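Local coordinates for protein PduO-type ATP--cob(I)alamin adenosyltransferase (Sulfolobus tokodaii, PDB 1WOZ) that probably transfers an adenosyl group from ATP to cob(I)alamin, as PduO-type corrinoid adenosyltransferases do, at residues 31-42 with 54-65. Residues are numbered along the deposited sequence; the frame is centred on the assembly and turned at random.
Sequences LDELNSFIGFAI and LERVQVELFEIG. With POG ((20S)-2,5,8,11,14,17-hexamethyl-3,6,9,12,15,18-hexaoxahenicosane-1,20-diol), chain B.
The F62 ring and the N35 amide meet at a plane angle of 63°, with N35 ND2 3.0 Å from F62 CE1, an oblique approach. Over one face of that ring, above its centre, lies C1 of the bound polyether POG, 4.1 Å from the plane; Y171 of the second subunit also meets the ring at a shallow tilt. The N35 and Q58 amides are turned nearly perpendicular, and N35 OD1 abuts the aliphatic part of Q58, 3.1 Å from its CB. With CG anti to its carbonyl carbon (chi1 -62°) and the chain extended beyond it, Q58 sits as a knob among N35, I38, G39 and I42. Its NE2 donates to N35 O at 3.2 Å, a bent bond (N-H...O 144°) reaching the carbonyl from the face opposite G39 N. The same NE2 also bonds to P105 O of the second subunit, so one amide ties two helices and a neighbouring chain together. A leucine here, lacking the NH2, would probably leave P105 O without this mate and N35 O with only its G39 N bond. Around the amides, apolar side chains fill the interface: I38 is the knob among L54, V57, Q58 and L61, its CD1 meeting L61 CD1 tip to tip at 3.8 Å, while I42 CG1 presses tightly on L54 CB at 3.5 Å. The segment axes run antiparallel and approach to 9.8 Å, packing consecutive bundle helices 23-44 and 48-69 together. Chemically, a greasy interior thus adjoins polar links to the second subunit, Q58 to P105 and D32 to R118, while D32, N35 and L61 line the polyether pocket.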
loop_
_atom_site.group_PDB
_atom_site.type_symbol
_atom_site.label_atom_id
_atom_site.label_comp_id
_atom_site.label_asym_id
_atom_site.label_seq_id
_atom_site.Cartn_x
_atom_site.Cartn_y
_atom_site.Cartn_z
ATOM N N LEU A 31 3.279 11.704 -1.841
ATOM C CA LEU A 31 3.062 12.360 -0.558
ATOM C C LEU A 31 1.648 12.087 -0.070
ATOM O O LEU A 31 1.428 11.843 1.111
ATOM C CB LEU A 31 3.296 13.875 -0.676
ATOM C CG LEU A 31 4.789 14.170 -0.826
ATOM C CD1 LEU A 31 4.977 15.617 -1.244
ATOM C CD2 LEU A 31 5.525 13.879 0.492
ATOM N N ASP A 32 0.684 12.138 -0.986
ATOM C CA ASP A 32 -0.714 11.870 -0.627
ATOM C C ASP A 32 -0.886 10.403 -0.163
ATOM O O ASP A 32 -1.583 10.125 0.821
ATOM C CB ASP A 32 -1.623 12.177 -1.832
ATOM C CG ASP A 32 -3.092 11.837 -1.574
ATOM O OD1 ASP A 32 -3.609 12.132 -0.482
ATOM O OD2 ASP A 32 -3.737 11.283 -2.482
ATOM N N GLU A 33 -0.259 9.468 -0.873
ATOM C CA GLU A 33 -0.365 8.066 -0.478
ATOM C C GLU A 33 0.207 7.907 0.936
ATOM O O GLU A 33 -0.397 7.277 1.802
ATOM C CB GLU A 33 0.368 7.159 -1.486
ATOM C CG GLU A 33 0.198 5.671 -1.138
ATOM C CD GLU A 33 0.834 4.705 -2.139
ATOM O OE1 GLU A 33 1.325 5.146 -3.193
ATOM O OE2 GLU A 33 0.824 3.482 -1.871
ATOM N N LEU A 34 1.377 8.482 1.185
ATOM C CA LEU A 34 1.955 8.409 2.531
ATOM C C LEU A 34 1.011 9.064 3.560
ATOM O O LEU A 34 0.736 8.504 4.627
ATOM C CB LEU A 34 3.325 9.108 2.559
ATOM C CG LEU A 34 3.943 9.342 3.956
ATOM C CD1 LEU A 34 4.181 8.001 4.674
ATOM C CD2 LEU A 34 5.292 10.080 3.802
ATOM N N ASN A 35 0.496 10.242 3.222
ATOM C CA ASN A 35 -0.396 10.972 4.120
ATOM C C ASN A 35 -1.642 10.137 4.460
ATOM O O ASN A 35 -2.142 10.163 5.594
ATOM C CB ASN A 35 -0.797 12.307 3.446
ATOM C CG ASN A 35 -1.079 13.422 4.453
ATOM O OD1 ASN A 35 -0.817 13.290 5.645
ATOM N ND2 ASN A 35 -1.614 14.528 3.962
ATOM N N SER A 36 -2.144 9.392 3.473
ATOM C CA SER A 36 -3.332 8.570 3.681
ATOM C C SER A 36 -3.007 7.391 4.596
ATOM O O SER A 36 -3.804 7.065 5.487
ATOM C CB SER A 36 -3.898 8.103 2.335
ATOM O OG SER A 36 -4.285 9.245 1.553
ATOM N N PHE A 37 -1.851 6.745 4.405
ATOM C CA PHE A 37 -1.491 5.663 5.342
ATOM C C PHE A 37 -1.326 6.235 6.766
ATOM O O PHE A 37 -1.678 5.584 7.764
ATOM C CB PHE A 37 -0.198 4.948 4.902
ATOM C CG PHE A 37 -0.431 3.839 3.887
ATOM C CD1 PHE A 37 -0.919 2.599 4.290
ATOM C CD2 PHE A 37 -0.220 4.066 2.526
ATOM C CE1 PHE A 37 -1.203 1.590 3.345
ATOM C CE2 PHE A 37 -0.503 3.079 1.563
ATOM C CZ PHE A 37 -0.999 1.830 1.971
ATOM N N ILE A 38 -0.785 7.444 6.878
ATOM C CA ILE A 38 -0.642 8.034 8.210
ATOM C C ILE A 38 -2.034 8.244 8.826
ATOM O O ILE A 38 -2.244 7.972 10.008
ATOM C CB ILE A 38 0.122 9.376 8.165
ATOM C CG1 ILE A 38 1.615 9.096 7.966
ATOM C CG2 ILE A 38 -0.055 10.135 9.495
ATOM C CD1 ILE A 38 2.460 10.326 7.585
ATOM N N GLY A 39 -2.984 8.713 8.011
ATOM C CA GLY A 39 -4.339 8.915 8.488
ATOM C C GLY A 39 -4.891 7.582 8.974
ATOM O O GLY A 39 -5.585 7.537 9.997
ATOM N N PHE A 40 -4.584 6.496 8.254
ATOM C CA PHE A 40 -5.058 5.155 8.649
ATOM C C PHE A 40 -4.389 4.736 9.975
ATOM O O PHE A 40 -5.052 4.256 10.898
ATOM C CB PHE A 40 -4.769 4.140 7.512
ATOM C CG PHE A 40 -5.204 2.715 7.816
ATOM C CD1 PHE A 40 -4.313 1.655 7.654
ATOM C CD2 PHE A 40 -6.503 2.433 8.239
ATOM C CE1 PHE A 40 -4.703 0.329 7.904
ATOM C CE2 PHE A 40 -6.905 1.107 8.495
ATOM C CZ PHE A 40 -6.002 0.061 8.325
ATOM N N ALA A 41 -3.086 4.957 10.105
ATOM C CA ALA A 41 -2.392 4.609 11.364
ATOM C C ALA A 41 -3.022 5.368 12.554
ATOM O O ALA A 41 -3.249 4.796 13.640
ATOM C CB ALA A 41 -0.950 4.966 11.269
ATOM N N ILE A 42 -3.284 6.662 12.359
ATOM C CA ILE A 42 -3.916 7.454 13.412
ATOM C C ILE A 42 -5.263 6.844 13.818
ATOM O O ILE A 42 -5.558 6.717 15.009
ATOM C CB ILE A 42 -4.132 8.928 12.960
ATOM C CG1 ILE A 42 -2.775 9.624 12.819
ATOM C CG2 ILE A 42 -5.051 9.686 13.984
ATOM C CD1 ILE A 42 -2.837 10.981 12.082
ATOM N N LEU A 54 1.464 12.427 14.828
ATOM C CA LEU A 54 1.134 12.054 13.455
ATOM C C LEU A 54 0.247 13.104 12.779
ATOM O O LEU A 54 0.393 13.368 11.584
ATOM C CB LEU A 54 0.458 10.675 13.434
ATOM C CG LEU A 54 1.414 9.521 13.776
ATOM C CD1 LEU A 54 0.604 8.251 14.003
ATOM C CD2 LEU A 54 2.449 9.342 12.658
ATOM N N GLU A 55 -0.674 13.703 13.529
ATOM C CA GLU A 55 -1.526 14.731 12.932
ATOM C C GLU A 55 -0.684 15.923 12.496
ATOM O O GLU A 55 -0.976 16.530 11.468
ATOM C CB GLU A 55 -2.652 15.147 13.895
ATOM C CG GLU A 55 -3.787 14.116 13.884
ATOM C CD GLU A 55 -4.726 14.214 15.068
ATOM O OE1 GLU A 55 -4.447 15.012 15.982
ATOM O OE2 GLU A 55 -5.740 13.474 15.088
ATOM N N ARG A 56 0.368 16.248 13.250
ATOM C CA ARG A 56 1.257 17.351 12.865
ATOM C C ARG A 56 2.017 16.981 11.585
ATOM O O ARG A 56 2.217 17.824 10.693
ATOM C CB ARG A 56 2.249 17.684 13.992
ATOM C CG ARG A 56 3.421 18.570 13.537
ATOM C CD ARG A 56 4.155 19.148 14.745
ATOM N NE ARG A 56 5.336 19.908 14.349
ATOM C CZ ARG A 56 6.095 20.581 15.210
ATOM N NH1 ARG A 56 5.784 20.575 16.503
ATOM N NH2 ARG A 56 7.144 21.263 14.780
ATOM N N VAL A 57 2.461 15.732 11.493
ATOM C CA VAL A 57 3.138 15.287 10.283
ATOM C C VAL A 57 2.224 15.453 9.040
ATOM O O VAL A 57 2.682 15.872 7.988
ATOM C CB VAL A 57 3.563 13.780 10.367
ATOM C CG1 VAL A 57 4.088 13.307 9.001
ATOM C CG2 VAL A 57 4.673 13.604 11.428
ATOM N N GLN A 58 0.946 15.110 9.155
ATOM C CA GLN A 58 0.045 15.246 8.004
ATOM C C GLN A 58 -0.030 16.703 7.510
ATOM O O GLN A 58 -0.015 16.978 6.310
ATOM C CB GLN A 58 -1.354 14.777 8.358
ATOM C CG GLN A 58 -1.461 13.315 8.742
ATOM C CD GLN A 58 -2.906 12.906 8.774
ATOM O OE1 GLN A 58 -3.638 13.277 9.677
ATOM N NE2 GLN A 58 -3.336 12.171 7.753
ATOM N N VAL A 59 -0.114 17.630 8.448
ATOM C CA VAL A 59 -0.165 19.038 8.070
ATOM C C VAL A 59 1.149 19.379 7.350
ATOM O O VAL A 59 1.138 20.024 6.290
ATOM C CB VAL A 59 -0.308 19.926 9.324
ATOM C CG1 VAL A 59 -0.065 21.398 8.954
ATOM C CG2 VAL A 59 -1.702 19.716 9.946
ATOM N N GLU A 60 2.276 18.940 7.919
ATOM C CA GLU A 60 3.582 19.236 7.325
ATOM C C GLU A 60 3.794 18.579 5.967
ATOM O O GLU A 60 4.545 19.111 5.135
ATOM C CB GLU A 60 4.718 18.921 8.326
ATOM C CG GLU A 60 4.561 19.764 9.598
ATOM C CD GLU A 60 5.640 19.564 10.663
ATOM O OE1 GLU A 60 6.454 18.610 10.594
ATOM O OE2 GLU A 60 5.655 20.388 11.592
ATOM N N LEU A 61 3.124 17.451 5.712
ATOM C CA LEU A 61 3.230 16.842 4.385
ATOM C C LEU A 61 2.525 17.785 3.396
ATOM O O LEU A 61 2.933 17.903 2.235
ATOM C CB LEU A 61 2.582 15.440 4.332
ATOM C CG LEU A 61 3.374 14.378 5.119
ATOM C CD1 LEU A 61 2.753 13.007 4.912
ATOM C CD2 LEU A 61 4.840 14.352 4.639
ATOM N N PHE A 62 1.456 18.450 3.837
ATOM C CA PHE A 62 0.800 19.408 2.930
ATOM C C PHE A 62 1.747 20.594 2.728
ATOM O O PHE A 62 1.838 21.146 1.637
ATOM C CB PHE A 62 -0.540 19.903 3.492
ATOM C CG PHE A 62 -1.704 19.024 3.127
ATOM C CD1 PHE A 62 -2.077 17.959 3.934
ATOM C CD2 PHE A 62 -2.403 19.239 1.934
ATOM C CE1 PHE A 62 -3.132 17.110 3.560
ATOM C CE2 PHE A 62 -3.456 18.393 1.563
ATOM C CZ PHE A 62 -3.812 17.327 2.388
ATOM N N GLU A 63 2.463 20.996 3.778
ATOM C CA GLU A 63 3.408 22.099 3.609
ATOM C C GLU A 63 4.534 21.707 2.651
ATOM O O GLU A 63 5.005 22.528 1.839
ATOM C CB GLU A 63 3.968 22.524 4.968
ATOM C CG GLU A 63 2.893 23.141 5.851
ATOM C CD GLU A 63 3.428 23.733 7.148
ATOM O OE1 GLU A 63 2.783 24.659 7.668
ATOM O OE2 GLU A 63 4.466 23.271 7.662
ATOM N N ILE A 64 4.961 20.449 2.728
ATOM C CA ILE A 64 6.002 19.954 1.833
ATOM C C ILE A 64 5.477 20.018 0.405
ATOM O O ILE A 64 6.200 20.402 -0.522
ATOM C CB ILE A 64 6.405 18.475 2.193
ATOM C CG1 ILE A 64 7.213 18.484 3.485
ATOM C CG2 ILE A 64 7.109 17.806 1.010
ATOM C CD1 ILE A 64 7.638 17.107 3.978
ATOM N N GLY A 65 4.219 19.630 0.215
ATOM C CA GLY A 65 3.647 19.699 -1.122
ATOM C C GLY A 65 3.607 21.130 -1.660
ATOM O O GLY A 65 3.822 21.361 -2.853
HETATM O OH POG B . -1.642 15.802 -0.935
HETATM C C2 POG B . -0.270 15.996 -0.580
HETATM C C1 POG B . -0.003 15.729 0.856
HETATM C C3 POG B . 0.075 17.367 -0.899
HETATM O O2 POG B . -0.593 17.798 -2.088
HETATM C C5 POG B . -0.765 19.227 -2.047
#